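Local coordinates for protein cGAS/DncV-like nucleotidyltransferase in E. coli homolog (Elizabethkingia meningoseptica ATCC 13253 = NBRC 12535, PDB 6E0O) that makes cyclic dinucleotide second messengers from nucleoside triphosphates as the signal synthase of a bacterial antiphage defence system, at residues Q173-S176 with N177-K181; V214-F217 with F218-L222. All coordinates share one frame; numbering follows the deposited sequence.

Interaction 1: residues Q173-S176 with N177-K181; sequences QHYS and NGTEK
Tyr175 O is approached twice by one residue, Thr179, a turn further along the helix. It takes the Thr179 N-H over 3.0 Å, the regular helical bond, and Thr179 OG1 lies 2.9 Å from the same Tyr175 O. OG1 gets there because it stands beside its own backbone N, opposite the carbonyl carbon (chi1 -63°), a setting that folds a helical hydroxyl back over the preceding turn; it also has a weak hydrogen bond with Lys190 NZ. The same oxygen lies over one face of the Tyr175 ring, 3.3 Å above its plane and displaced toward the rim; its nearest ring atoms are CE1 and CZ, with Tyr175 CE1 3.4 Å from Thr179 OG1. Although the Tyr175 CB points away from the following turn, the ring leans forward along the helix. Elsewhere on the helix, Asn177 lays CB 3.3 Å from Gln173 O, the carbonyl that receives its own N-H. The amide ends of these two residues turn to other parts of the fold: Gln173 NE2 binds Glu155 O on strand 152-160, and Asn177 ND2 binds Val260 O in a loop. Tyr175 also makes a cation-pi contact with Arg51 of helix 48-52. Helix 171-184, directly after strand 166-169, is thus tied at this point to strand 152-160 of the sheet, to helix 48-52 and to the loop that carries Val260.

Interaction 2: residues V214-F217 with F218-L222; sequences VSSF and FIECL
Residues 214-217 run from extended chain into the first turn of helix 216-224, where Ser215 O accepts the Ile219 N-H and Ser216 O that of Glu220. Ser215 is the N-cap: its OG receives the Phe218 N-H over 3.0 Å at a fairly straight 161°. With chi1 at 67° the oxygen sits between its own N and carbonyl carbon, turned back over the start of the helix, and gives a first-turn amide a side-chain acceptor. Just ahead of the cap, Val214 divides its two methyls. CG1 meets the rim of the Phe218 ring near the ring plane, 3.5 Å from Phe218 CD2, while CG2 rests 3.8 Å from Ile219 CD1. Both pairs of side chains cross at about a right angle, and helices 188-205 and 275-289 pack against this greasy corner. On another side of the helix the Phe217 ring receives Cys221 SG over one face: the sulfur is 3.8 Å from the ring centroid, 22° off the normal and shifted toward the rim, so that Phe217 CZ is its nearest ring atom. In the conformer given, Ser216 OG hydrogen-bonds to Lys197 NZ and to the bound ligand, and comes 2.9 Å from Glu220 OE2, whose extended chain runs back alongside the first turn. Glu220 uses its other oxygen, OE1, to bind His174 NE2. Ser216 and Lys197 both belong to the probable GTP site, and so the contact joins two kinds of chemistry: a capped, apolar helix start built into the core, and a buried polar cluster that probably helps to set the Ser216 hydroxyl and the Lys197 side chain toward the nucleotide.

Overall arrangement
Interaction 1 comes first along the chain, on helix 171-184, and interaction 2 follows at the start of helix 216-224, with helix 188-205 in between. Their centres lie 14 Å apart, yet the two helices meet directly through His174: besides its tie to Glu220, its ring meets that of Phe217 with the planes at about 25°, and His174 ND1 is 3.6 Å from Phe217 CE1. Interaction 2 is wholly buried and touches the bound ligand directly, with the Ser216 side chain about 7 Å from the magnesium ion, whereas interaction 1 is partly buried. Through His174, helix 171-184 joins the sheet-bearing side of the enzyme to the helical side that contributes Ser216 to the probable GTP site.

Interaction 1: residues Q173-S176 with N177-K181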
ATOM      1  N   GLN A 173     -11.193  -3.184   2.806  1.00 10.95           N
ATOM      2  CA  GLN A 173     -11.931  -1.968   2.504  1.00 12.10           C
ATOM      3  C   GLN A 173     -11.097  -1.006   1.661  1.00 11.33           C
ATOM      4  O   GLN A 173     -11.626  -0.325   0.774  1.00 12.16           O
ATOM      5  CB  GLN A 173     -12.365  -1.321   3.817  1.00 11.98           C
ATOM      6  CG  GLN A 173     -13.309  -2.188   4.668  1.00 12.27           C
ATOM      7  CD  GLN A 173     -12.633  -3.118   5.687  1.00 12.84           C
ATOM      8  OE1 GLN A 173     -11.489  -3.535   5.527  1.00 12.40           O
ATOM      9  NE2 GLN A 173     -13.365  -3.446   6.742  1.00 13.40           N
ATOM     10  N   HIS A 174      -9.798  -0.928   1.936  1.00 10.81           N
ATOM     11  CA  HIS A 174      -8.886  -0.170   1.092  1.00 11.02           C
ATOM     12  C   HIS A 174      -8.926  -0.682  -0.343  1.00 11.00           C
ATOM     13  O   HIS A 174      -9.067   0.097  -1.298  1.00 11.44           O
ATOM     14  CB  HIS A 174      -7.479  -0.319   1.667  1.00 11.65           C
ATOM     15  CG  HIS A 174      -6.435   0.448   0.932  1.00 11.18           C
ATOM     16  ND1 HIS A 174      -5.921   1.633   1.406  1.00 12.39           N
ATOM     17  CD2 HIS A 174      -5.788   0.188  -0.226  1.00 13.05           C
ATOM     18  CE1 HIS A 174      -5.016   2.085   0.553  1.00 12.75           C
ATOM     19  NE2 HIS A 174      -4.914   1.223  -0.443  1.00 13.51           N
ATOM     20  N   TYR A 175      -8.796  -1.998  -0.507  1.00 11.11           N
ATOM     21  CA  TYR A 175      -8.824  -2.596  -1.835  1.00 11.28           C
ATOM     22  C   TYR A 175     -10.131  -2.253  -2.547  1.00 10.58           C
ATOM     23  O   TYR A 175     -10.137  -1.768  -3.687  1.00 10.71           O
ATOM     24  CB  TYR A 175      -8.641  -4.127  -1.754  1.00 11.69           C
ATOM     25  CG  TYR A 175      -8.985  -4.735  -3.085  1.00 10.93           C
ATOM     26  CD1 TYR A 175      -8.080  -4.690  -4.135  1.00 11.46           C
ATOM     27  CD2 TYR A 175     -10.243  -5.279  -3.325  1.00 11.15           C
ATOM     28  CE1 TYR A 175      -8.402  -5.178  -5.381  1.00 12.02           C
ATOM     29  CE2 TYR A 175     -10.578  -5.768  -4.577  1.00 11.40           C
ATOM     30  CZ  TYR A 175      -9.649  -5.715  -5.596  1.00 12.44           C
ATOM     31  OH  TYR A 175      -9.946  -6.182  -6.847  1.00 13.53           O
ATOM     32  N   SER A 176     -11.259  -2.496  -1.885  1.00 10.67           N
ATOM     33  CA  SER A 176     -12.547  -2.356  -2.557  0.63 10.40           C
ATOM     34  C   SER A 176     -12.840  -0.903  -2.916  1.00 10.92           C
ATOM     35  O   SER A 176     -13.316  -0.619  -4.024  1.00 11.75           O
ATOM     36  CB  SER A 176     -13.648  -2.909  -1.662  0.63 12.47           C
ATOM     37  OG  SER A 176     -13.438  -4.289  -1.458  0.63 12.67           O
ATOM     38  N   ASN A 177     -12.580   0.015  -1.993  1.00 10.96           N
ATOM     39  CA  ASN A 177     -12.882   1.416  -2.265  1.00 11.56           C
ATOM     40  C   ASN A 177     -11.981   1.980  -3.356  1.00 10.46           C
ATOM     41  O   ASN A 177     -12.430   2.780  -4.184  1.00 11.29           O
ATOM     42  CB  ASN A 177     -12.791   2.245  -0.989  1.00 11.26           C
ATOM     43  CG  ASN A 177     -13.949   1.996  -0.052  1.00 14.44           C
ATOM     44  OD1 ASN A 177     -14.943   1.372  -0.427  1.00 17.86           O
ATOM     45  ND2 ASN A 177     -13.833   2.493   1.169  1.00 17.19           N
ATOM     46  N   GLY A 178     -10.708   1.590  -3.377  1.00 10.57           N
ATOM     47  CA  GLY A 178      -9.825   2.082  -4.422  1.00 11.01           C
ATOM     48  C   GLY A 178     -10.209   1.537  -5.784  1.00 11.32           C
ATOM     49  O   GLY A 178     -10.144   2.240  -6.795  1.00 11.47           O
ATOM     50  N   THR A 179     -10.605   0.269  -5.829  1.00 10.92           N
ATOM     51  CA  THR A 179     -11.060  -0.326  -7.075  1.00 11.02           C
ATOM     52  C   THR A 179     -12.314   0.364  -7.577  1.00 11.30           C
ATOM     53  O   THR A 179     -12.415   0.693  -8.764  1.00 11.63           O
ATOM     54  CB  THR A 179     -11.280  -1.823  -6.855  1.00 13.45           C
ATOM     55  OG1 THR A 179     -10.027  -2.435  -6.512  1.00 15.98           O
ATOM     56  CG2 THR A 179     -11.838  -2.497  -8.088  1.00 14.39           C
ATOM     57  N   GLU A 180     -13.267   0.623  -6.680  1.00 11.76           N
ATOM     58  CA  GLU A 180     -14.478   1.336  -7.072  1.00 11.99           C
ATOM     59  C   GLU A 180     -14.150   2.714  -7.648  1.00 12.10           C
ATOM     60  O   GLU A 180     -14.691   3.113  -8.689  1.00 12.83           O
ATOM     61  CB  GLU A 180     -15.414   1.446  -5.868  1.00 13.33           C
ATOM     62  CG  GLU A 180     -16.740   2.118  -6.172  1.00 17.46           C
ATOM     63  CD  GLU A 180     -17.672   1.264  -7.011  1.00 22.60           C
ATOM     64  OE1 GLU A 180     -17.459   0.039  -7.094  1.00 24.35           O
ATOM     65  OE2 GLU A 180     -18.618   1.827  -7.596  1.00 28.74           O
ATOM     66  N   LYS A 181     -13.270   3.464  -6.985  1.00 11.10           N
ATOM     67  CA  LYS A 181     -12.960   4.799  -7.482  1.00 11.10           C
ATOM     68  C   LYS A 181     -12.309   4.735  -8.855  1.00 10.78           C
ATOM     69  O   LYS A 181     -12.646   5.525  -9.749  1.00 10.83           O
ATOM     70  CB  LYS A 181     -12.083   5.579  -6.512  1.00 11.32           C
ATOM     71  CG  LYS A 181     -11.919   7.027  -6.953  1.00 11.48           C
ATOM     72  CD  LYS A 181     -10.999   7.787  -6.026  1.00 12.14           C
ATOM     73  CE  LYS A 181     -10.857   9.254  -6.410  1.00 12.42           C
ATOM     74  NZ  LYS A 181     -12.085  10.016  -6.047  1.00 13.71           N
TER

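Interaction 2: residues V214-F217 with F218-L222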
ATOM      1  N   VAL A 214       6.676  10.813   1.957  1.00 16.66           N
ATOM      2  CA  VAL A 214       5.375  10.204   1.716  1.00 15.83           C
ATOM      3  C   VAL A 214       5.575   8.728   1.400  1.00 18.30           C
ATOM      4  O   VAL A 214       6.598   8.320   0.844  1.00 29.30           O
ATOM      5  CB  VAL A 214       4.596  10.893   0.566  1.00 17.24           C
ATOM      6  CG1 VAL A 214       4.368  12.364   0.875  1.00 18.62           C
ATOM      7  CG2 VAL A 214       5.319  10.694  -0.758  1.00 20.31           C
ATOM      8  N   SER A 215       4.595   7.928   1.774  1.00 17.44           N
ATOM      9  CA  SER A 215       4.574   6.510   1.463  1.00 16.97           C
ATOM     10  C   SER A 215       3.577   6.274   0.336  1.00 14.90           C
ATOM     11  O   SER A 215       2.763   7.137  -0.002  1.00 14.19           O
ATOM     12  CB  SER A 215       4.112   5.727   2.693  1.00 16.80           C
ATOM     13  OG  SER A 215       2.748   6.039   2.941  1.00 14.08           O
ATOM     14  N   SER A 216       3.625   5.069  -0.232  1.00 15.75           N
ATOM     15  CA  SER A 216       2.633   4.681  -1.230  0.58 17.03           C
ATOM     16  C   SER A 216       1.224   4.789  -0.667  1.00 14.24           C
ATOM     17  O   SER A 216       0.316   5.292  -1.333  1.00 14.28           O
ATOM     18  CB  SER A 216       2.882   3.250  -1.711  0.58 21.56           C
ATOM     19  OG  SER A 216       1.791   2.797  -2.509  0.58 23.88           O
ATOM     20  N   PHE A 217       1.026   4.323   0.569  1.00 13.39           N
ATOM     21  CA  PHE A 217      -0.283   4.416   1.199  1.00 12.38           C
ATOM     22  C   PHE A 217      -0.750   5.863   1.256  1.00 11.03           C
ATOM     23  O   PHE A 217      -1.914   6.168   0.967  1.00 11.63           O
ATOM     24  CB  PHE A 217      -0.210   3.819   2.607  1.00 12.54           C
ATOM     25  CG  PHE A 217      -1.494   3.917   3.376  1.00 13.12           C
ATOM     26  CD1 PHE A 217      -2.511   3.001   3.164  1.00 14.07           C
ATOM     27  CD2 PHE A 217      -1.686   4.920   4.309  1.00 14.34           C
ATOM     28  CE1 PHE A 217      -3.688   3.087   3.866  1.00 15.75           C
ATOM     29  CE2 PHE A 217      -2.874   5.010   5.010  1.00 14.03           C
ATOM     30  CZ  PHE A 217      -3.870   4.090   4.787  1.00 14.92           C
ATOM     31  N   PHE A 218       0.139   6.765   1.662  1.00 11.38           N
ATOM     32  CA  PHE A 218      -0.217   8.172   1.784  1.00 10.71           C
ATOM     33  C   PHE A 218      -0.619   8.739   0.430  1.00 10.42           C
ATOM     34  O   PHE A 218      -1.641   9.424   0.314  1.00 11.14           O
ATOM     35  CB  PHE A 218       0.978   8.903   2.386  1.00 11.72           C
ATOM     36  CG  PHE A 218       0.695  10.289   2.890  1.00 11.92           C
ATOM     37  CD1 PHE A 218      -0.234  10.519   3.882  1.00 18.98           C
ATOM     38  CD2 PHE A 218       1.433  11.356   2.421  1.00 18.80           C
ATOM     39  CE1 PHE A 218      -0.448  11.789   4.366  1.00 19.49           C
ATOM     40  CE2 PHE A 218       1.216  12.622   2.903  1.00 18.20           C
ATOM     41  CZ  PHE A 218       0.290  12.830   3.895  1.00 13.92           C
ATOM     42  N   ILE A 219       0.161   8.442  -0.613  1.00 10.99           N
ATOM     43  CA  ILE A 219      -0.181   8.913  -1.955  1.00 10.82           C
ATOM     44  C   ILE A 219      -1.555   8.390  -2.364  1.00 11.59           C
ATOM     45  O   ILE A 219      -2.400   9.136  -2.876  1.00 11.71           O
ATOM     46  CB  ILE A 219       0.912   8.505  -2.963  1.00 11.78           C
ATOM     47  CG1 ILE A 219       2.222   9.228  -2.645  1.00 12.76           C
ATOM     48  CG2 ILE A 219       0.453   8.768  -4.400  1.00 13.94           C
ATOM     49  CD1 ILE A 219       3.402   8.784  -3.495  1.00 14.05           C
ATOM     50  N   GLU A 220      -1.795   7.092  -2.145  1.00 11.48           N
ATOM     51  CA  GLU A 220      -3.078   6.508  -2.518  1.00 11.06           C
ATOM     52  C   GLU A 220      -4.229   7.222  -1.833  1.00 10.58           C
ATOM     53  O   GLU A 220      -5.259   7.499  -2.465  1.00 11.97           O
ATOM     54  CB  GLU A 220      -3.100   5.023  -2.173  1.00 13.22           C
ATOM     55  CG  GLU A 220      -2.238   4.199  -3.107  1.00 15.28           C
ATOM     56  CD  GLU A 220      -2.211   2.734  -2.772  1.00 21.69           C
ATOM     57  OE1 GLU A 220      -3.279   2.109  -2.609  1.00 22.99           O
ATOM     58  OE2 GLU A 220      -1.092   2.210  -2.677  1.00 31.30           O
ATOM     59  N   CYS A 221      -4.071   7.539  -0.543  1.00 10.79           N
ATOM     60  CA  CYS A 221      -5.137   8.217   0.185  1.00 10.66           C
ATOM     61  C   CYS A 221      -5.325   9.648  -0.306  1.00 10.79           C
ATOM     62  O   CYS A 221      -6.460  10.117  -0.423  1.00 11.77           O
ATOM     63  CB  CYS A 221      -4.843   8.210   1.685  1.00 11.59           C
ATOM     64  SG  CYS A 221      -4.921   6.584   2.497  1.00 12.14           S
ATOM     65  N   LEU A 222      -4.231  10.364  -0.585  1.00 10.28           N
ATOM     66  CA  LEU A 222      -4.361  11.739  -1.060  1.00 11.23           C
ATOM     67  C   LEU A 222      -5.147  11.785  -2.362  1.00 10.40           C
ATOM     68  O   LEU A 222      -6.090  12.570  -2.502  1.00 11.27           O
ATOM     69  CB  LEU A 222      -2.991  12.373  -1.270  1.00 10.43           C
ATOM     70  CG  LEU A 222      -2.158  12.619  -0.013  1.00 11.70           C
ATOM     71  CD1 LEU A 222      -0.743  13.024  -0.422  1.00 13.05           C
ATOM     72  CD2 LEU A 222      -2.795  13.664   0.871  1.00 12.08           C
TER